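PDB 4U3S: cellulosomal scaffoldin adaptor protein B from Acetivibrio cellulolyticus, which probably anchors dockerin-bearing partners in the cellulosome through its cohesin modules, the third of which, a type II cohesin domain, is the part described here. Local coordinates for residues P63-L68 with L91-T96; V128-S133 with I141-F146; L145-W148 with R152-S155. All coordinates share one frame; numbering follows the deposited sequence.

Contact 1. Residues P63-L68 with L91-T96; sequences PTSGEL and LSRSYT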
loop_
_atom_site.group_PDB
_atom_site.type_symbol
_atom_site.label_atom_id
_atom_site.label_comp_id
_atom_site.label_asym_id
_atom_site.label_seq_id
_atom_site.Cartn_x
_atom_site.Cartn_y
_atom_site.Cartn_z
ATOM N N PRO A 63 4.560 -13.128 -2.817
ATOM C CA PRO A 63 3.716 -14.259 -3.208
ATOM C C PRO A 63 4.264 -14.970 -4.444
ATOM O O PRO A 63 4.927 -14.363 -5.292
ATOM C CB PRO A 63 2.381 -13.597 -3.563
ATOM C CG PRO A 63 2.701 -12.196 -3.867
ATOM C CD PRO A 63 3.889 -11.835 -3.026
ATOM N N THR A 64 3.959 -16.255 -4.536
ATOM C CA THR A 64 4.269 -17.037 -5.706
ATOM C C THR A 64 3.237 -16.708 -6.780
ATOM O O THR A 64 2.044 -16.591 -6.484
ATOM C CB THR A 64 4.296 -18.520 -5.316
ATOM O OG1 THR A 64 5.377 -18.703 -4.396
ATOM C CG2 THR A 64 4.470 -19.416 -6.544
ATOM N N SER A 65 3.703 -16.524 -8.018
ATOM C CA SER A 65 2.819 -16.167 -9.112
ATOM C C SER A 65 1.914 -17.301 -9.553
ATOM O O SER A 65 2.234 -18.484 -9.431
ATOM C CB SER A 65 3.621 -15.663 -10.303
ATOM O OG SER A 65 4.330 -14.485 -9.960
ATOM N N GLY A 66 0.717 -16.898 -9.971
ATOM C CA GLY A 66 -0.255 -17.792 -10.611
ATOM C C GLY A 66 -0.143 -17.732 -12.123
ATOM O O GLY A 66 0.881 -17.319 -12.657
ATOM N N GLU A 67 -1.209 -18.123 -12.818
ATOM C CA GLU A 67 -1.214 -18.099 -14.284
ATOM C C GLU A 67 -1.466 -16.696 -14.858
ATOM O O GLU A 67 -1.079 -16.409 -15.997
ATOM C CB GLU A 67 -2.198 -19.115 -14.859
ATOM C CG GLU A 67 -3.650 -18.873 -14.621
ATOM C CD GLU A 67 -4.440 -20.170 -14.711
ATOM O OE1 GLU A 67 -4.225 -20.950 -15.671
ATOM O OE2 GLU A 67 -5.244 -20.435 -13.810
ATOM N N LEU A 68 -2.122 -15.835 -14.087
ATOM C CA LEU A 68 -2.350 -14.454 -14.514
ATOM C C LEU A 68 -1.272 -13.500 -13.985
ATOM O O LEU A 68 -0.569 -13.811 -13.039
ATOM C CB LEU A 68 -3.726 -13.993 -14.061
ATOM C CG LEU A 68 -4.908 -14.894 -14.408
ATOM C CD1 LEU A 68 -6.173 -14.149 -14.018
ATOM C CD2 LEU A 68 -4.928 -15.370 -15.855
ATOM N N LEU A 91 -0.843 -9.303 0.241
ATOM C CA LEU A 91 -0.203 -9.678 -1.019
ATOM C C LEU A 91 -0.794 -8.835 -2.120
ATOM O O LEU A 91 -1.985 -8.574 -2.123
ATOM C CB LEU A 91 -0.577 -11.138 -1.326
ATOM C CG LEU A 91 -0.546 -12.182 -0.214
ATOM C CD1 LEU A 91 -1.211 -13.458 -0.669
ATOM C CD2 LEU A 91 0.923 -12.431 0.044
ATOM N N SER A 92 0.007 -8.409 -3.080
ATOM C CA SER A 92 -0.505 -7.668 -4.206
ATOM C C SER A 92 0.342 -7.932 -5.457
ATOM O O SER A 92 1.557 -8.142 -5.350
ATOM C CB SER A 92 -0.459 -6.175 -3.904
ATOM O OG SER A 92 -1.029 -5.498 -5.022
ATOM N N ARG A 93 -0.313 -7.940 -6.616
ATOM C CA ARG A 93 0.396 -7.984 -7.898
ATOM C C ARG A 93 -0.451 -7.277 -8.937
ATOM O O ARG A 93 -1.691 -7.343 -8.875
ATOM C CB ARG A 93 0.661 -9.424 -8.312
ATOM C CG ARG A 93 1.564 -9.606 -9.509
ATOM C CD ARG A 93 1.902 -11.090 -9.717
ATOM N NE ARG A 93 2.690 -11.227 -10.940
ATOM C CZ ARG A 93 4.015 -11.313 -11.000
ATOM N NH1 ARG A 93 4.748 -11.332 -9.902
ATOM N NH2 ARG A 93 4.621 -11.367 -12.175
ATOM N N SER A 94 0.199 -6.595 -9.886
ATOM C CA SER A 94 -0.528 -5.785 -10.849
ATOM C C SER A 94 0.352 -5.451 -12.033
ATOM O O SER A 94 1.559 -5.548 -11.960
ATOM C CB SER A 94 -1.011 -4.481 -10.195
ATOM O OG SER A 94 0.110 -3.702 -9.709
ATOM N N TYR A 95 -0.272 -5.075 -13.135
ATOM C CA TYR A 95 0.482 -4.573 -14.282
ATOM C C TYR A 95 0.614 -3.074 -14.161
ATOM O O TYR A 95 -0.288 -2.406 -13.651
ATOM C CB TYR A 95 -0.264 -4.919 -15.566
ATOM C CG TYR A 95 -0.242 -6.377 -15.982
ATOM C CD1 TYR A 95 0.947 -7.136 -15.945
ATOM C CD2 TYR A 95 -1.387 -7.014 -16.441
ATOM C CE1 TYR A 95 0.961 -8.447 -16.369
ATOM C CE2 TYR A 95 -1.339 -8.337 -16.873
ATOM C CZ TYR A 95 -0.162 -9.036 -16.844
ATOM O OH TYR A 95 -0.119 -10.352 -17.272
ATOM N N THR A 96 1.706 -2.547 -14.681
ATOM C CA THR A 96 1.984 -1.099 -14.710
ATOM C C THR A 96 1.643 -0.471 -16.076
ATOM O O THR A 96 1.092 0.654 -16.110
ATOM C CB THR A 96 3.437 -0.805 -14.337
ATOM O OG1 THR A 96 4.326 -1.621 -15.137
ATOM C CG2 THR A 96 3.644 -1.071 -12.855
HETATM O O HOH W 1 3.746 -13.157 -7.651
#
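Pro63 meets Leu91 where the two sheets of the cohesin beta-sandwich face each other. Residues 64-65 form a short, weakly bonded strand of one sheet, next to strand 111-120. Leu91 to Ser94 lie on a strand of the other. The first touch is apolar: Pro63 CB lies 4.1 Å from Leu91 CD2. Val78 and Tyr35 also pack on the proline ring, and Val116 and Ile39 on Leu91. Thr64 turns its side chain away, toward Asn50, Pro51 and Val115. Ser65 brings the chain back to the contact. Its OG sits over one face of the Arg93 guanidinium, 3.2 Å above the plane and offset toward the rim. The approach to NH1 is badly angled for a direct hydrogen bond. Arg93 gets there with an extended chain, CG opposite the backbone N (chi1 -171°). Its NE is held by the carbonyl of Leu69, which helps fix the turn of the flat group. Water 1 joins the polar groups across the contact. It donates to Pro63 O at 2.9 Å and lies 2.7 Å from Ser65 OG. The third bond of this water is weak: Arg93 NH1 donates to it over 3.1 Å.

Contact 2. Residues V128-S133 with I141-F146; sequences VVFEHS and IGTTLF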
loop_
_atom_site.group_PDB
_atom_site.type_symbol
_atom_site.label_atom_id
_atom_site.label_comp_id
_atom_site.label_asym_id
_atom_site.label_seq_id
_atom_site.Cartn_x
_atom_site.Cartn_y
_atom_site.Cartn_z
ATOM N N VAL A 128 -8.080 -20.207 7.256
ATOM C CA VAL A 128 -7.407 -19.143 6.564
ATOM C C VAL A 128 -8.535 -18.432 5.842
ATOM O O VAL A 128 -9.307 -19.070 5.154
ATOM C CB VAL A 128 -6.363 -19.694 5.588
ATOM C CG1 VAL A 128 -5.677 -18.561 4.828
ATOM C CG2 VAL A 128 -5.322 -20.475 6.367
ATOM N N VAL A 129 -8.641 -17.123 6.023
ATOM C CA VAL A 129 -9.700 -16.367 5.388
ATOM C C VAL A 129 -9.186 -15.031 4.874
ATOM O O VAL A 129 -8.215 -14.457 5.422
ATOM C CB VAL A 129 -10.876 -16.074 6.358
ATOM C CG1 VAL A 129 -11.592 -17.353 6.791
ATOM C CG2 VAL A 129 -10.427 -15.292 7.575
ATOM N N PHE A 130 -9.836 -14.527 3.836
ATOM C CA PHE A 130 -9.699 -13.118 3.502
ATOM C C PHE A 130 -10.317 -12.326 4.645
ATOM O O PHE A 130 -11.389 -12.664 5.138
ATOM C CB PHE A 130 -10.441 -12.763 2.212
ATOM C CG PHE A 130 -9.957 -13.495 1.003
ATOM C CD1 PHE A 130 -8.699 -13.226 0.456
ATOM C CD2 PHE A 130 -10.742 -14.446 0.410
ATOM C CE1 PHE A 130 -8.260 -13.914 -0.661
ATOM C CE2 PHE A 130 -10.305 -15.131 -0.714
ATOM C CZ PHE A 130 -9.063 -14.855 -1.256
ATOM N N GLU A 131 -9.647 -11.240 5.047
ATOM C CA GLU A 131 -10.122 -10.417 6.161
ATOM C C GLU A 131 -9.921 -8.927 5.923
ATOM O O GLU A 131 -8.888 -8.518 5.408
ATOM C CB GLU A 131 -9.390 -10.817 7.448
ATOM C CG GLU A 131 -9.945 -10.143 8.683
ATOM C CD GLU A 131 -9.207 -10.488 9.944
ATOM O OE1 GLU A 131 -8.147 -9.879 10.200
ATOM O OE2 GLU A 131 -9.712 -11.345 10.685
ATOM N N HIS A 132 -10.906 -8.127 6.350
ATOM C CA HIS A 132 -10.823 -6.673 6.277
ATOM C C HIS A 132 -9.522 -6.132 6.861
ATOM O O HIS A 132 -9.009 -6.610 7.877
ATOM C CB HIS A 132 -12.013 -5.998 6.974
ATOM C CG HIS A 132 -12.013 -4.502 6.842
ATOM N ND1 HIS A 132 -12.460 -3.854 5.705
ATOM C CD2 HIS A 132 -11.573 -3.531 7.682
ATOM C CE1 HIS A 132 -12.295 -2.549 5.852
ATOM N NE2 HIS A 132 -11.752 -2.328 7.037
ATOM N N SER A 133 -8.970 -5.145 6.162
ATOM C CA SER A 133 -7.853 -4.380 6.653
ATOM C C SER A 133 -8.125 -2.878 6.540
ATOM O O SER A 133 -8.599 -2.395 5.508
ATOM C CB SER A 133 -6.605 -4.685 5.826
ATOM O OG SER A 133 -5.497 -3.931 6.249
ATOM N N ILE A 141 -14.462 -7.719 1.931
ATOM C CA ILE A 141 -13.887 -8.728 2.807
ATOM C C ILE A 141 -12.386 -8.868 2.542
ATOM O O ILE A 141 -11.927 -9.955 2.270
ATOM C CB ILE A 141 -14.589 -10.105 2.691
ATOM C CG1 ILE A 141 -16.106 -9.937 2.653
ATOM C CG2 ILE A 141 -14.207 -10.979 3.868
ATOM C CD1 ILE A 141 -16.893 -11.244 2.642
ATOM N N GLY A 142 -11.645 -7.768 2.585
ATOM C CA GLY A 142 -10.175 -7.850 2.464
ATOM C C GLY A 142 -9.636 -8.061 1.073
ATOM O O GLY A 142 -8.502 -8.472 0.915
ATOM N N THR A 143 -10.470 -7.799 0.054
ATOM C CA THR A 143 -10.066 -7.943 -1.330
ATOM C C THR A 143 -10.300 -6.661 -2.108
ATOM O O THR A 143 -11.350 -5.995 -1.958
ATOM C CB THR A 143 -10.784 -9.112 -2.070
ATOM O OG1 THR A 143 -12.159 -8.797 -2.332
ATOM C CG2 THR A 143 -10.690 -10.395 -1.277
ATOM N N THR A 144 -9.329 -6.325 -2.960
ATOM C CA THR A 144 -9.512 -5.270 -3.940
ATOM C C THR A 144 -8.997 -5.747 -5.280
ATOM O O THR A 144 -7.860 -6.225 -5.381
ATOM C CB THR A 144 -8.779 -3.962 -3.542
ATOM O OG1 THR A 144 -7.392 -4.233 -3.318
ATOM C CG2 THR A 144 -9.365 -3.358 -2.292
ATOM N N LEU A 145 -9.858 -5.708 -6.283
ATOM C CA LEU A 145 -9.507 -6.106 -7.642
ATOM C C LEU A 145 -9.604 -4.897 -8.548
ATOM O O LEU A 145 -10.404 -3.986 -8.292
ATOM C CB LEU A 145 -10.440 -7.214 -8.140
ATOM C CG LEU A 145 -10.571 -8.392 -7.177
ATOM C CD1 LEU A 145 -11.616 -9.365 -7.710
ATOM C CD2 LEU A 145 -9.223 -9.075 -6.944
ATOM N N PHE A 146 -8.795 -4.892 -9.618
ATOM C CA PHE A 146 -8.651 -3.727 -10.486
ATOM C C PHE A 146 -8.740 -4.123 -11.952
ATOM O O PHE A 146 -8.416 -5.245 -12.305
ATOM C CB PHE A 146 -7.298 -3.051 -10.219
ATOM C CG PHE A 146 -7.188 -2.493 -8.817
ATOM C CD1 PHE A 146 -6.830 -3.315 -7.771
ATOM C CD2 PHE A 146 -7.484 -1.185 -8.551
ATOM C CE1 PHE A 146 -6.773 -2.821 -6.473
ATOM C CE2 PHE A 146 -7.401 -0.682 -7.248
ATOM C CZ PHE A 146 -7.053 -1.502 -6.219
HETATM O O HOH W 2 -12.891 -5.292 3.539
#
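Phe130 has its CG on the side of the backbone N, opposite the carbonyl carbon (chi1 -61°), and this swings the ring toward Thr143. Thr143 has chi1 72°, which puts its OG1 between N and C and its methyl CG2 opposite the carbonyl carbon. The methyl then stands over one face of the Phe130 ring. This is a CH-pi contact, with CG2 4.1 Å from the ring centroid and 23° off the normal. The two side chains meet at a slant. On the polar side of Thr143, OG1 bonds to the carbonyl of Ile140 and to the hydroxyl of Tyr157.

Beside this pair each segment sets a side-chain carbon against a carbonyl of the other. Phe130 CB is 3.2 Å from Ile141 O. Ile141 CG2 lies 3.5 Å from Phe130 O, while the far end of that side chain leads away. Gly142 CA approaches Glu131 O at 3.3 Å in a CA-H...O contact. Glu131 O also accepts a hydrogen bond from Asn38 ND2. Water 2 bridges the outer end. It accepts from Gly142 N at 2.9 Å and lies in the plane of the His132 ring, 2.6 Å from ND1.

Both segments border strand 32-40 of one sheet of the cohesin sandwich. Val129 and Glu131 bond to its Lys40 and Asn38, and Gly142 and Thr144 to its Asn38 and Gln36. From the other sheet, Val159 of strand 158-160 touches both Phe130 and Thr143, and Met7 of strand 4-9 packs on Phe130.

Contact 3. Residues L145-W148 with R152-S155; sequences LFNW and RITS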
loop_
_atom_site.group_PDB
_atom_site.type_symbol
_atom_site.label_atom_id
_atom_site.label_comp_id
_atom_site.label_asym_id
_atom_site.label_seq_id
_atom_site.Cartn_x
_atom_site.Cartn_y
_atom_site.Cartn_z
ATOM N N LEU A 145 -9.858 -5.708 -6.283
ATOM C CA LEU A 145 -9.507 -6.106 -7.642
ATOM C C LEU A 145 -9.604 -4.897 -8.548
ATOM O O LEU A 145 -10.404 -3.986 -8.292
ATOM C CB LEU A 145 -10.440 -7.214 -8.140
ATOM C CG LEU A 145 -10.571 -8.392 -7.177
ATOM C CD1 LEU A 145 -11.616 -9.365 -7.710
ATOM C CD2 LEU A 145 -9.223 -9.075 -6.944
ATOM N N PHE A 146 -8.795 -4.892 -9.618
ATOM C CA PHE A 146 -8.651 -3.727 -10.486
ATOM C C PHE A 146 -8.740 -4.123 -11.952
ATOM O O PHE A 146 -8.416 -5.245 -12.305
ATOM C CB PHE A 146 -7.298 -3.051 -10.219
ATOM C CG PHE A 146 -7.188 -2.493 -8.817
ATOM C CD1 PHE A 146 -6.830 -3.315 -7.771
ATOM C CD2 PHE A 146 -7.484 -1.185 -8.551
ATOM C CE1 PHE A 146 -6.773 -2.821 -6.473
ATOM C CE2 PHE A 146 -7.401 -0.682 -7.248
ATOM C CZ PHE A 146 -7.053 -1.502 -6.219
ATOM N N ASN A 147 -9.183 -3.188 -12.790
ATOM C CA ASN A 147 -9.292 -3.449 -14.210
ATOM C C ASN A 147 -8.207 -2.701 -14.968
ATOM O O ASN A 147 -7.425 -1.918 -14.380
ATOM C CB ASN A 147 -10.673 -3.108 -14.729
ATOM C CG ASN A 147 -10.999 -1.635 -14.630
ATOM O OD1 ASN A 147 -10.122 -0.777 -14.698
ATOM N ND2 ASN A 147 -12.296 -1.328 -14.516
ATOM N N TRP A 148 -8.154 -2.929 -16.275
ATOM C CA TRP A 148 -7.053 -2.416 -17.057
ATOM C C TRP A 148 -7.168 -0.949 -17.439
ATOM O O TRP A 148 -6.287 -0.421 -18.131
ATOM C CB TRP A 148 -6.793 -3.282 -18.273
ATOM C CG TRP A 148 -7.873 -3.345 -19.348
ATOM C CD1 TRP A 148 -8.977 -2.573 -19.500
ATOM C CD2 TRP A 148 -7.847 -4.235 -20.460
ATOM N NE1 TRP A 148 -9.664 -2.940 -20.653
ATOM C CE2 TRP A 148 -8.971 -3.955 -21.260
ATOM C CE3 TRP A 148 -6.953 -5.228 -20.871
ATOM C CZ2 TRP A 148 -9.247 -4.666 -22.422
ATOM C CZ3 TRP A 148 -7.229 -5.932 -22.025
ATOM C CH2 TRP A 148 -8.370 -5.654 -22.780
ATOM N N ARG A 152 -10.465 0.527 -9.423
ATOM C CA ARG A 152 -10.925 -0.512 -8.511
ATOM C C ARG A 152 -12.303 -0.982 -8.982
ATOM O O ARG A 152 -13.147 -0.168 -9.370
ATOM C CB ARG A 152 -10.959 0.022 -7.077
ATOM C CG ARG A 152 -11.285 -1.011 -6.021
ATOM C CD ARG A 152 -10.975 -0.487 -4.628
ATOM N NE ARG A 152 -11.613 0.802 -4.390
ATOM C CZ ARG A 152 -12.865 0.981 -3.993
ATOM N NH1 ARG A 152 -13.698 -0.051 -3.838
ATOM N NH2 ARG A 152 -13.307 2.219 -3.771
ATOM N N ILE A 153 -12.509 -2.289 -8.948
ATOM C CA ILE A 153 -13.772 -2.902 -9.302
ATOM C C ILE A 153 -14.553 -2.934 -7.996
ATOM O O ILE A 153 -14.152 -3.566 -7.050
ATOM C CB ILE A 153 -13.550 -4.316 -9.884
ATOM C CG1 ILE A 153 -12.736 -4.220 -11.190
ATOM C CG2 ILE A 153 -14.873 -5.048 -10.089
ATOM C CD1 ILE A 153 -12.228 -5.543 -11.705
ATOM N N THR A 154 -15.650 -2.200 -7.931
ATOM C CA THR A 154 -16.332 -1.967 -6.646
ATOM C C THR A 154 -17.559 -2.842 -6.425
ATOM O O THR A 154 -18.207 -2.758 -5.377
ATOM C CB THR A 154 -16.803 -0.507 -6.552
ATOM O OG1 THR A 154 -17.743 -0.263 -7.597
ATOM C CG2 THR A 154 -15.641 0.453 -6.703
ATOM N N SER A 155 -17.930 -3.630 -7.426
ATOM C CA SER A 155 -19.135 -4.427 -7.359
ATOM C C SER A 155 -19.000 -5.556 -8.349
ATOM O O SER A 155 -18.053 -5.582 -9.136
ATOM C CB SER A 155 -20.351 -3.553 -7.705
ATOM O OG SER A 155 -20.439 -3.341 -9.113
HETATM O O HOH W 3 -12.519 -4.669 -5.320
#
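Leu145 and Ile153 face each other in a beta hairpin, strand 143-147 with strand 152-153, at the border of one sheet of the cohesin sandwich. The firm part is the bond from Ile153 N to Leu145 O, 2.8 Å long and nearly straight at 175°. Ile153 CD1 packs beside it, 3.8 Å from the backbone carbon C of Phe146 and 4.3 Å from Leu145 CB. Phe146 and Arg152 form the neighbouring non-hydrogen-bonded pair, with their side chains on the other face of the sheet. With chi1 at -64°, the Phe146 ring leans over toward Arg152, and its CE2 comes 3.6 Å from Arg152 CB.

Beyond that the arginine leaves the hairpin. Its chain bends at chi3, and its NE forms a salt bridge with an acidic side chain on the chain of another protein. An apolar side chain of that protein packs on Phe146. Asn147 OD1 turns back to the amides of Tyr149 and Asn151 in the connecting loop. The return side of the Leu145 and Ile153 pair is loose. Water 3 stands in for a direct bond there: it accepts from Leu145 N at 3.0 Å and donates to Ile153 O at 2.6 Å.

All three contacts reach the same antiparallel sheet of the cohesin sandwich. Contacts 2 and 3 are neighbours along strand 143-147: they share Leu145 and Phe146, their centres are about 13 Å apart, and Thr144 CG2 packs on Arg152 CD at 4.0 Å. Contact 1 lies across strand 32-40, with its centre about 15 Å from each of the others and its nearest atoms about 6 Å away. The strands flanking 32-40 on either side both reach the other protein of the assembly. Ser92, Ser94 and Thr96 of contact 1 and Phe146 of contacts 2 and 3 pack on its apolar side chains, and Arg152 of contact 3 adds a salt bridge to that protein.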